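Local atomic coordinates of nucleoside phosphorylase, putative (Trypanosoma brucei, PDB entry 3BJE), a protein that catalyses the phosphorolysis of uridine, yielding uracil and ribose 1-phosphate, and works as a homodimer. Residues A[47-52]-A[56-61]; A[86-91]-A[341-346]. One frame throughout, in Å; residues are numbered along the deposited sequence.

Contact 1: residues A[47-52]-A[56-61]; sequences IFVGDP and DVISGY. With R1P (1-O-phosphono-alpha-D-ribofuranose), chain C.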
# COMPACT_ATOMS: atom_id res chain seq x y z
N ILE A 47 -1.81 10.01 16.10
CA ILE A 47 -0.53 9.88 15.43
C ILE A 47 -0.56 8.64 14.54
O ILE A 47 -0.92 7.58 15.02
CB ILE A 47 0.63 9.72 16.40
CG1 ILE A 47 0.73 10.95 17.29
CG2 ILE A 47 1.93 9.55 15.63
CD1 ILE A 47 1.78 10.84 18.36
N PHE A 48 -0.21 8.81 13.26
CA PHE A 48 -0.04 7.69 12.33
C PHE A 48 1.44 7.32 12.28
O PHE A 48 2.32 8.19 12.19
CB PHE A 48 -0.44 8.08 10.91
CG PHE A 48 -1.91 8.09 10.62
CD1 PHE A 48 -2.85 7.46 11.40
CD2 PHE A 48 -2.32 8.68 9.44
CE1 PHE A 48 -4.19 7.48 11.03
CE2 PHE A 48 -3.64 8.70 9.07
CZ PHE A 48 -4.57 8.10 9.86
N VAL A 49 1.72 6.04 12.33
CA VAL A 49 3.05 5.53 12.05
C VAL A 49 2.92 4.44 11.00
O VAL A 49 1.92 3.79 10.93
CB VAL A 49 3.72 4.95 13.31
CG1 VAL A 49 3.95 6.08 14.33
CG2 VAL A 49 2.90 3.81 13.92
N GLY A 50 3.93 4.22 10.17
CA GLY A 50 3.80 3.16 9.19
C GLY A 50 4.07 1.80 9.81
O GLY A 50 3.36 0.81 9.54
N ASP A 51 5.13 1.73 10.60
CA ASP A 51 5.64 0.50 11.15
C ASP A 51 4.86 0.11 12.41
O ASP A 51 4.84 0.88 13.38
CB ASP A 51 7.11 0.72 11.51
CG ASP A 51 7.80 -0.53 12.03
OD1 ASP A 51 7.15 -1.58 12.23
OD2 ASP A 51 9.02 -0.45 12.27
N PRO A 52 4.17 -1.05 12.40
CA PRO A 52 3.47 -1.46 13.62
C PRO A 52 4.35 -1.52 14.86
O PRO A 52 3.86 -1.29 15.96
CB PRO A 52 2.92 -2.86 13.27
CG PRO A 52 3.58 -3.26 12.03
CD PRO A 52 3.97 -2.02 11.30
N ASP A 56 4.24 0.61 20.06
CA ASP A 56 4.64 0.41 21.46
C ASP A 56 5.66 1.42 21.95
O ASP A 56 5.66 1.79 23.12
CB ASP A 56 5.16 -1.01 21.66
CG ASP A 56 4.05 -2.04 21.64
OD1 ASP A 56 2.87 -1.64 21.66
OD2 ASP A 56 4.36 -3.24 21.62
N VAL A 57 6.52 1.87 21.05
CA VAL A 57 7.51 2.88 21.39
C VAL A 57 6.78 4.18 21.76
O VAL A 57 7.08 4.82 22.78
CB VAL A 57 8.53 3.13 20.26
CG1 VAL A 57 9.65 4.03 20.76
CG2 VAL A 57 9.09 1.81 19.71
N ILE A 58 5.81 4.57 20.94
CA ILE A 58 5.05 5.78 21.17
C ILE A 58 4.16 5.67 22.41
O ILE A 58 4.11 6.58 23.22
CB ILE A 58 4.20 6.16 19.93
CG1 ILE A 58 5.14 6.58 18.81
CG2 ILE A 58 3.23 7.28 20.26
CD1 ILE A 58 4.44 6.85 17.48
N SER A 59 3.47 4.56 22.58
CA SER A 59 2.51 4.46 23.69
C SER A 59 3.23 4.46 25.03
O SER A 59 2.64 4.81 26.05
CB SER A 59 1.61 3.23 23.57
OG SER A 59 2.33 2.04 23.75
N GLY A 60 4.51 4.10 25.01
CA GLY A 60 5.34 4.17 26.21
C GLY A 60 5.52 5.59 26.73
O GLY A 60 5.85 5.78 27.90
N TYR A 61 5.29 6.58 25.87
CA TYR A 61 5.36 7.99 26.26
C TYR A 61 4.03 8.54 26.76
O TYR A 61 3.98 9.66 27.24
CB TYR A 61 5.85 8.85 25.08
CG TYR A 61 7.31 8.64 24.75
CD1 TYR A 61 7.70 7.64 23.89
CD2 TYR A 61 8.29 9.44 25.33
CE1 TYR A 61 9.04 7.42 23.59
CE2 TYR A 61 9.64 9.23 25.04
CZ TYR A 61 10.00 8.23 24.17
OH TYR A 61 11.34 8.01 23.87
C5 R1P C . 9.04 2.25 3.68
O5 R1P C . 10.24 1.69 4.24
C4 R1P C . 8.16 2.82 4.76
O4 R1P C . 8.89 3.71 5.63
C1 R1P C . 8.32 5.02 5.62
C2 R1P C . 7.57 5.07 4.27
O2 R1P C . 6.59 6.12 4.11
C3 R1P C . 7.01 3.64 4.19
O3 R1P C . 5.86 3.46 5.02
O1 R1P C . 7.49 5.31 6.79
P R1P C . 7.30 4.44 8.14
O1P R1P C . 6.60 3.20 7.54
O2P R1P C . 6.39 5.30 9.00
O3P R1P C . 8.63 4.11 8.73
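I58 turns CG1 away from its own carbonyl carbon (chi1 -68°) and then extends fully (chi2 174°), which carries CD1 off helix 54-59 to meet V49 and I47 of the facing strand. The two segments are the end of strand 45-49, the loop that follows it and the short helix beyond, a part of the phosphate site of the nucleoside phosphorylase fold, with G50 at the strand's end. V49 offers CG1, placed beside its backbone N, and the side chains of V49 and I58 pass each other in opposite directions. The approach of V49 CG1 to I58 CD1, at 3.3 Å, is tighter than ordinary van der Waals contact. Two residues earlier on the strand, I47 adds a looser touch, its CG2 lying 4.1 Å from I58 CD1. These three residues are buried, and V90 of strand 86-92 also packs on I58.

Polar groups hold the loop around this apolar seam. R77 reaches both sides of the turn, forming a salt bridge with D56 and a hydrogen bond to the carbonyl of P52, while D51 OD1 caps the backbone N of G53. Immediately after V49 the chain meets the bound ribose 1-phosphate, which is also hydrogen-bonded by R54 and R145 of the same chain and by R74 of the second subunit. The lack of a side chain at G50 allows the phosphate to come close: G50 N donates to R1P O2P at 2.9 Å, with a bent N-H...O angle of 139°.

Contact 2: residues A[86-91]-A[341-346]; sequences TPVTVI and IILEAL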
# COMPACT_ATOMS: atom_id res chain seq x y z
N THR A 86 -4.22 14.94 27.84
CA THR A 86 -5.03 15.01 26.63
C THR A 86 -5.11 13.64 25.94
O THR A 86 -4.08 12.99 25.75
CB THR A 86 -4.43 16.02 25.64
OG1 THR A 86 -4.46 17.32 26.25
CG2 THR A 86 -5.19 16.03 24.31
N PRO A 87 -6.32 13.19 25.58
CA PRO A 87 -6.43 11.91 24.87
C PRO A 87 -5.68 11.90 23.55
O PRO A 87 -5.78 12.85 22.76
CB PRO A 87 -7.93 11.78 24.62
CG PRO A 87 -8.55 12.56 25.73
CD PRO A 87 -7.66 13.75 25.85
N VAL A 88 -4.95 10.82 23.34
CA VAL A 88 -4.25 10.59 22.08
C VAL A 88 -4.35 9.11 21.71
O VAL A 88 -4.38 8.24 22.59
CB VAL A 88 -2.77 11.02 22.15
CG1 VAL A 88 -2.04 10.72 20.82
CG2 VAL A 88 -2.65 12.50 22.50
N THR A 89 -4.44 8.85 20.41
CA THR A 89 -4.41 7.48 19.87
C THR A 89 -3.24 7.39 18.88
O THR A 89 -3.06 8.27 18.05
CB THR A 89 -5.72 7.13 19.11
OG1 THR A 89 -6.83 7.20 20.01
CG2 THR A 89 -5.67 5.72 18.50
N VAL A 90 -2.44 6.33 19.01
CA VAL A 90 -1.40 6.03 18.00
C VAL A 90 -1.92 4.84 17.19
O VAL A 90 -2.44 3.88 17.78
CB VAL A 90 0.01 5.76 18.60
CG1 VAL A 90 -0.01 4.66 19.66
CG2 VAL A 90 1.03 5.45 17.48
N ILE A 91 -1.83 4.95 15.86
CA ILE A 91 -2.28 3.93 14.92
C ILE A 91 -1.16 3.64 13.93
O ILE A 91 -0.60 4.58 13.33
CB ILE A 91 -3.51 4.39 14.10
CG1 ILE A 91 -4.70 4.66 15.03
CG2 ILE A 91 -3.87 3.36 13.03
CD1 ILE A 91 -5.91 5.27 14.34
N ILE A 341 8.43 15.40 20.48
CA ILE A 341 8.10 16.60 19.73
C ILE A 341 6.69 16.50 19.11
O ILE A 341 5.92 17.46 19.17
CB ILE A 341 9.16 16.87 18.63
CG1 ILE A 341 10.44 17.42 19.26
CG2 ILE A 341 8.63 17.81 17.55
CD1 ILE A 341 11.67 17.33 18.36
N ILE A 342 6.38 15.37 18.49
CA ILE A 342 5.08 15.19 17.84
C ILE A 342 3.92 15.09 18.85
O ILE A 342 2.84 15.61 18.59
CB ILE A 342 5.08 14.00 16.86
CG1 ILE A 342 6.04 14.28 15.70
CG2 ILE A 342 3.67 13.75 16.31
CD1 ILE A 342 5.66 15.52 14.91
N LEU A 343 4.15 14.44 19.99
CA LEU A 343 3.13 14.40 21.04
C LEU A 343 2.85 15.81 21.54
O LEU A 343 1.69 16.21 21.71
CB LEU A 343 3.55 13.47 22.18
CG LEU A 343 3.39 11.97 21.88
CD1 LEU A 343 4.16 11.09 22.87
CD2 LEU A 343 1.92 11.56 21.84
N GLU A 344 3.92 16.58 21.75
CA GLU A 344 3.77 17.97 22.18
C GLU A 344 2.98 18.77 21.15
O GLU A 344 2.08 19.53 21.51
CB GLU A 344 5.12 18.62 22.41
CG GLU A 344 5.86 18.08 23.64
CD GLU A 344 5.29 18.57 24.97
OE1 GLU A 344 4.76 19.70 25.02
OE2 GLU A 344 5.41 17.82 25.95
N ALA A 345 3.32 18.60 19.88
CA ALA A 345 2.67 19.37 18.82
C ALA A 345 1.20 19.00 18.73
O ALA A 345 0.34 19.86 18.55
CB ALA A 345 3.38 19.14 17.46
N LEU A 346 0.93 17.70 18.88
CA LEU A 346 -0.40 17.16 18.72
C LEU A 346 -1.36 17.70 19.79
O LEU A 346 -2.46 18.14 19.47
CB LEU A 346 -0.34 15.64 18.78
CG LEU A 346 -1.65 14.92 18.48
CD1 LEU A 346 -2.16 15.24 17.07
CD2 LEU A 346 -1.51 13.40 18.65
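V88 meets L343 and L346 without any flat group taking part: no ring, amide or carboxylate offers a face or an edge here, and branched aliphatic side chains do all the touching. V88 and L346 reach toward each other tip to tip. On the strand side, V88 places CG1 opposite its backbone N (chi1 178°), pointing at the helix, and on the helix side L346 likewise swings CG away from its own N (chi1 -174°). L346 CD2 then sits against both branches of V88, 3.5 Å from CG1 and 4.1 Å from CG2. V88 was modelled in two conformers and these distances belong to one of them, so the closeness of the pair should be read with some caution. L343, one helical turn earlier, comes across V88 at an angle, and its CD2 lies 4.2 Å from V88 CG1.

The contact seats the long C-terminal helix 329-348 on the sheet of the alpha/beta nucleoside phosphorylase fold, with strand 86-92 beneath it. Both leucines also pack on the neighbouring strand 45-49, so a single helical face spans two adjacent strands. Polar links flank the apolar patch: E344 OE2 forms a salt bridge with K84 and a hydrogen bond with Y83, in the hairpin that leads into strand 86-92. T89 points away from the helix, and its OG1 is hydrogen-bonded to T80 OG1 and the backbone N of A43.

How the contacts relate
Contacts 1 and 2, whose centres are 10 Å apart, share the parallel strand pair 45-49 and 86-92. I47 joins them through its backbone, with I47 N 2.9 Å from T89 O and I47 O 2.9 Å from I91 N. Its side chain reaches the C-terminal helix as well, I47 CD1 lying 3.6 Å from L343 CD2. A second bridge runs from the end of segment 56-61, where Y61 CB is 3.6 Å from L343 CD1. Contact 1 borders the ribose 1-phosphate pocket, and the side chain of V49 is about 12 Å from the bound uracil. Contact 2 lies away from the ligand and calcium sites.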